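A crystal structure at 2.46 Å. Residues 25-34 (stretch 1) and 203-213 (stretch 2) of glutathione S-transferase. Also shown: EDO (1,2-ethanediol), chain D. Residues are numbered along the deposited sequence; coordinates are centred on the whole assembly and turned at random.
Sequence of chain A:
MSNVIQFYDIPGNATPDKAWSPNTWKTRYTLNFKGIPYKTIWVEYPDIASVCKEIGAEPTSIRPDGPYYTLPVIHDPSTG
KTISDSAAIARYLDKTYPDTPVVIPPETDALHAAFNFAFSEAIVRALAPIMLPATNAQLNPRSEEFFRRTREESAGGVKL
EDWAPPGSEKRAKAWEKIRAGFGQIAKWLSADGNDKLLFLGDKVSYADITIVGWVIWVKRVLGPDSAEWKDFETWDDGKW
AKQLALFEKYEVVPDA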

# COMPACT_ATOMS: atom_id res chain seq x y z
N TRP A 25 5.22 -2.85 -19.92
CA TRP A 25 6.51 -2.19 -19.78
C TRP A 25 7.18 -2.56 -18.47
O TRP A 25 8.42 -2.63 -18.39
CB TRP A 25 6.37 -0.69 -19.89
CG TRP A 25 6.72 -0.16 -21.23
CD1 TRP A 25 5.86 0.31 -22.17
CD2 TRP A 25 8.04 -0.02 -21.78
NE1 TRP A 25 6.56 0.73 -23.29
CE2 TRP A 25 7.90 0.54 -23.06
CE3 TRP A 25 9.32 -0.32 -21.30
CZ2 TRP A 25 8.99 0.81 -23.89
CZ3 TRP A 25 10.41 -0.06 -22.13
CH2 TRP A 25 10.23 0.50 -23.41
N LYS A 26 6.39 -2.80 -17.42
CA LYS A 26 6.97 -3.33 -16.19
C LYS A 26 7.80 -4.56 -16.51
O LYS A 26 8.96 -4.66 -16.11
CB LYS A 26 5.87 -3.65 -15.17
CG LYS A 26 5.20 -2.42 -14.56
CD LYS A 26 4.26 -2.80 -13.40
CE LYS A 26 2.84 -2.91 -13.87
NZ LYS A 26 1.99 -3.79 -13.05
N THR A 27 7.25 -5.47 -17.32
CA THR A 27 7.97 -6.70 -17.64
C THR A 27 9.06 -6.46 -18.69
O THR A 27 10.12 -7.09 -18.63
CB THR A 27 6.97 -7.77 -18.09
OG1 THR A 27 6.23 -8.19 -16.94
CG2 THR A 27 7.67 -9.00 -18.69
N ARG A 28 8.82 -5.56 -19.64
CA ARG A 28 9.88 -5.20 -20.58
C ARG A 28 11.06 -4.58 -19.84
O ARG A 28 12.21 -5.00 -20.01
CB ARG A 28 9.35 -4.25 -21.66
CG ARG A 28 10.38 -3.91 -22.74
CD ARG A 28 9.82 -3.05 -23.87
NE ARG A 28 8.77 -3.72 -24.63
CZ ARG A 28 8.99 -4.60 -25.61
NH1 ARG A 28 10.22 -4.95 -25.95
NH2 ARG A 28 7.96 -5.14 -26.25
N TYR A 29 10.79 -3.57 -19.00
CA TYR A 29 11.85 -3.00 -18.17
C TYR A 29 12.60 -4.10 -17.42
O TYR A 29 13.84 -4.13 -17.42
CB TYR A 29 11.26 -1.99 -17.18
CG TYR A 29 11.20 -0.54 -17.66
CD1 TYR A 29 12.30 0.06 -18.26
CD2 TYR A 29 10.06 0.22 -17.47
CE1 TYR A 29 12.26 1.39 -18.68
CE2 TYR A 29 10.01 1.54 -17.88
CZ TYR A 29 11.11 2.13 -18.49
OH TYR A 29 11.04 3.45 -18.90
N THR A 30 11.87 -5.05 -16.82
CA THR A 30 12.51 -6.08 -16.01
C THR A 30 13.42 -6.97 -16.86
O THR A 30 14.56 -7.27 -16.46
CB THR A 30 11.45 -6.90 -15.27
OG1 THR A 30 10.59 -6.01 -14.53
CG2 THR A 30 12.10 -7.85 -14.27
N LEU A 31 12.97 -7.38 -18.06
CA LEU A 31 13.81 -8.20 -18.92
C LEU A 31 15.02 -7.42 -19.45
O LEU A 31 16.10 -8.00 -19.62
CB LEU A 31 12.99 -8.76 -20.08
CG LEU A 31 11.92 -9.81 -19.74
CD1 LEU A 31 10.93 -9.90 -20.88
CD2 LEU A 31 12.54 -11.17 -19.49
N ASN A 32 14.87 -6.11 -19.69
CA ASN A 32 15.99 -5.29 -20.13
C ASN A 32 17.00 -5.09 -19.00
O ASN A 32 18.21 -5.15 -19.22
CB ASN A 32 15.49 -3.93 -20.64
CG ASN A 32 14.73 -4.05 -21.96
OD1 ASN A 32 14.68 -5.12 -22.58
ND2 ASN A 32 14.15 -2.94 -22.42
N PHE A 33 16.52 -4.84 -17.77
CA PHE A 33 17.43 -4.59 -16.66
C PHE A 33 18.12 -5.86 -16.20
O PHE A 33 19.28 -5.83 -15.78
CB PHE A 33 16.67 -3.95 -15.50
CG PHE A 33 17.46 -3.87 -14.22
CD1 PHE A 33 18.33 -2.80 -13.99
CD2 PHE A 33 17.33 -4.84 -13.24
CE1 PHE A 33 19.06 -2.71 -12.82
CE2 PHE A 33 18.04 -4.77 -12.07
CZ PHE A 33 18.91 -3.70 -11.85
N LYS A 34 17.41 -6.99 -16.24
CA LYS A 34 18.05 -8.27 -15.91
C LYS A 34 18.96 -8.74 -17.03
O LYS A 34 19.85 -9.57 -16.77
CB LYS A 34 17.00 -9.34 -15.61
CG LYS A 34 16.41 -9.26 -14.21
CD LYS A 34 15.43 -10.39 -13.99
CE LYS A 34 15.07 -10.52 -12.51
NZ LYS A 34 16.22 -11.00 -11.68
N LYS A 203 20.11 0.46 -4.77
CA LYS A 203 19.88 -0.65 -5.69
C LYS A 203 18.48 -0.56 -6.31
O LYS A 203 17.52 -0.17 -5.65
CB LYS A 203 20.03 -1.99 -4.96
CG LYS A 203 21.38 -2.18 -4.30
CD LYS A 203 21.24 -2.66 -2.85
CE LYS A 203 20.42 -3.94 -2.75
NZ LYS A 203 20.24 -4.37 -1.32
N VAL A 204 18.39 -0.93 -7.59
CA VAL A 204 17.10 -1.01 -8.28
C VAL A 204 16.30 -2.19 -7.75
O VAL A 204 16.84 -3.28 -7.49
CB VAL A 204 17.33 -1.14 -9.79
CG1 VAL A 204 16.11 -1.73 -10.47
CG2 VAL A 204 17.67 0.20 -10.35
N SER A 205 15.00 -1.99 -7.60
CA SER A 205 14.08 -3.03 -7.16
C SER A 205 12.89 -3.04 -8.09
O SER A 205 12.70 -2.12 -8.90
CB SER A 205 13.64 -2.78 -5.72
OG SER A 205 13.11 -1.48 -5.62
N TYR A 206 12.05 -4.08 -7.97
CA TYR A 206 10.85 -4.12 -8.81
C TYR A 206 9.92 -2.95 -8.50
O TYR A 206 9.12 -2.57 -9.37
CB TYR A 206 10.09 -5.45 -8.66
CG TYR A 206 8.80 -5.55 -9.48
CD1 TYR A 206 8.83 -5.73 -10.87
CD2 TYR A 206 7.56 -5.47 -8.87
CE1 TYR A 206 7.63 -5.82 -11.62
CE2 TYR A 206 6.36 -5.54 -9.62
CZ TYR A 206 6.41 -5.72 -10.98
OH TYR A 206 5.23 -5.78 -11.70
N ALA A 207 10.02 -2.35 -7.31
CA ALA A 207 9.13 -1.24 -6.98
C ALA A 207 9.46 -0.01 -7.83
O ALA A 207 8.55 0.72 -8.24
CB ALA A 207 9.22 -0.90 -5.49
N ASP A 208 10.74 0.21 -8.09
CA ASP A 208 11.18 1.25 -9.01
C ASP A 208 10.69 0.96 -10.41
O ASP A 208 10.25 1.86 -11.13
CB ASP A 208 12.71 1.35 -9.01
CG ASP A 208 13.30 1.33 -7.62
OD1 ASP A 208 12.84 2.10 -6.74
OD2 ASP A 208 14.23 0.52 -7.40
N ILE A 209 10.79 -0.31 -10.83
CA ILE A 209 10.37 -0.69 -12.17
C ILE A 209 8.89 -0.46 -12.32
O ILE A 209 8.42 0.00 -13.37
CB ILE A 209 10.76 -2.16 -12.44
CG1 ILE A 209 12.28 -2.30 -12.39
CG2 ILE A 209 10.22 -2.64 -13.78
CD1 ILE A 209 12.77 -3.73 -12.47
N THR A 210 8.13 -0.71 -11.25
CA THR A 210 6.68 -0.49 -11.28
C THR A 210 6.36 0.95 -11.63
O THR A 210 5.46 1.22 -12.44
CB THR A 210 6.07 -0.86 -9.93
OG1 THR A 210 6.25 -2.26 -9.68
CG2 THR A 210 4.59 -0.53 -9.91
N ILE A 211 7.08 1.89 -11.03
CA ILE A 211 6.76 3.30 -11.24
C ILE A 211 7.08 3.71 -12.67
O ILE A 211 6.25 4.32 -13.36
CB ILE A 211 7.50 4.16 -10.19
CG1 ILE A 211 7.05 3.73 -8.78
CG2 ILE A 211 7.20 5.61 -10.39
CD1 ILE A 211 7.81 4.37 -7.67
N VAL A 212 8.27 3.36 -13.16
CA VAL A 212 8.63 3.81 -14.50
C VAL A 212 7.77 3.11 -15.54
O VAL A 212 7.53 3.64 -16.62
CB VAL A 212 10.14 3.61 -14.76
CG1 VAL A 212 10.95 4.55 -13.87
CG2 VAL A 212 10.52 2.17 -14.51
N GLY A 213 7.27 1.91 -15.22
CA GLY A 213 6.32 1.27 -16.11
C GLY A 213 5.12 2.17 -16.37
O GLY A 213 4.76 2.44 -17.52
C1 EDO D . -0.73 -7.94 -15.38
O1 EDO D . -1.93 -7.21 -15.66
C2 EDO D . 0.03 -7.24 -14.26
O2 EDO D . 0.88 -6.25 -14.83

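Two helices far apart in sequence can be held together by side-chain packing, without a hydrogen bond between them, and this glutathione S-transferase offers a clear example. Helix 25-34 crosses helix 206-213 at 130°, with axes 8.4 Å apart at closest approach; 532 Å² is buried between the two stretches.

Trp25 contributes little: its CB lies 4.2 Å from Gly213 O, and the indole then leads away. The backbones come close at Lys26, where Lys26 CA lies 4.6 Å from Gly213 CA. The absence of a side chain on Gly213 is what makes room, since an ideal CB there would sit 2.6 Å from Lys26 CG, a clash. The aliphatic part of Lys26 lies against the second helix, with Lys26 CD 3.6 Å from Tyr206 OH and 4.0 Å from Thr210 CA. A long side chain suits this place because its methylenes pack while its charged end continues beyond. There Lys26 NZ donates a hydrogen bond to EDO O2 at 3.2 Å, the diol probably coming from the crystallisation liquor.

One turn on, Tyr29 points toward the partner. Its CB packs 3.6 Å from Ile209 CG2, while Val212 CG2 sits over one ring face, 3.9 Å from the centroid of the Tyr29 ring, in a CH-pi contact. Thr30 turns its hydroxyl back on its own helix: OG1 donates to Lys26 O at 2.6 Å, meeting its polar need locally and allowing burial beside a hydrocarbon, with Ile209 CG2 3.5 Å from Thr30 OG1. Ile209 CG2 also lies 3.3 Å from Lys26 O, so it nestles among three residues of the first helix.

Phe33 extends the contact to the loop before the second helix. Its ring receives Val204 CG1 over one face, 3.9 Å from the Phe33 ring centroid, and Phe33 CZ approaches Val204 CB to 3.6 Å. Compact branched side chains thus fit against flat aromatic faces.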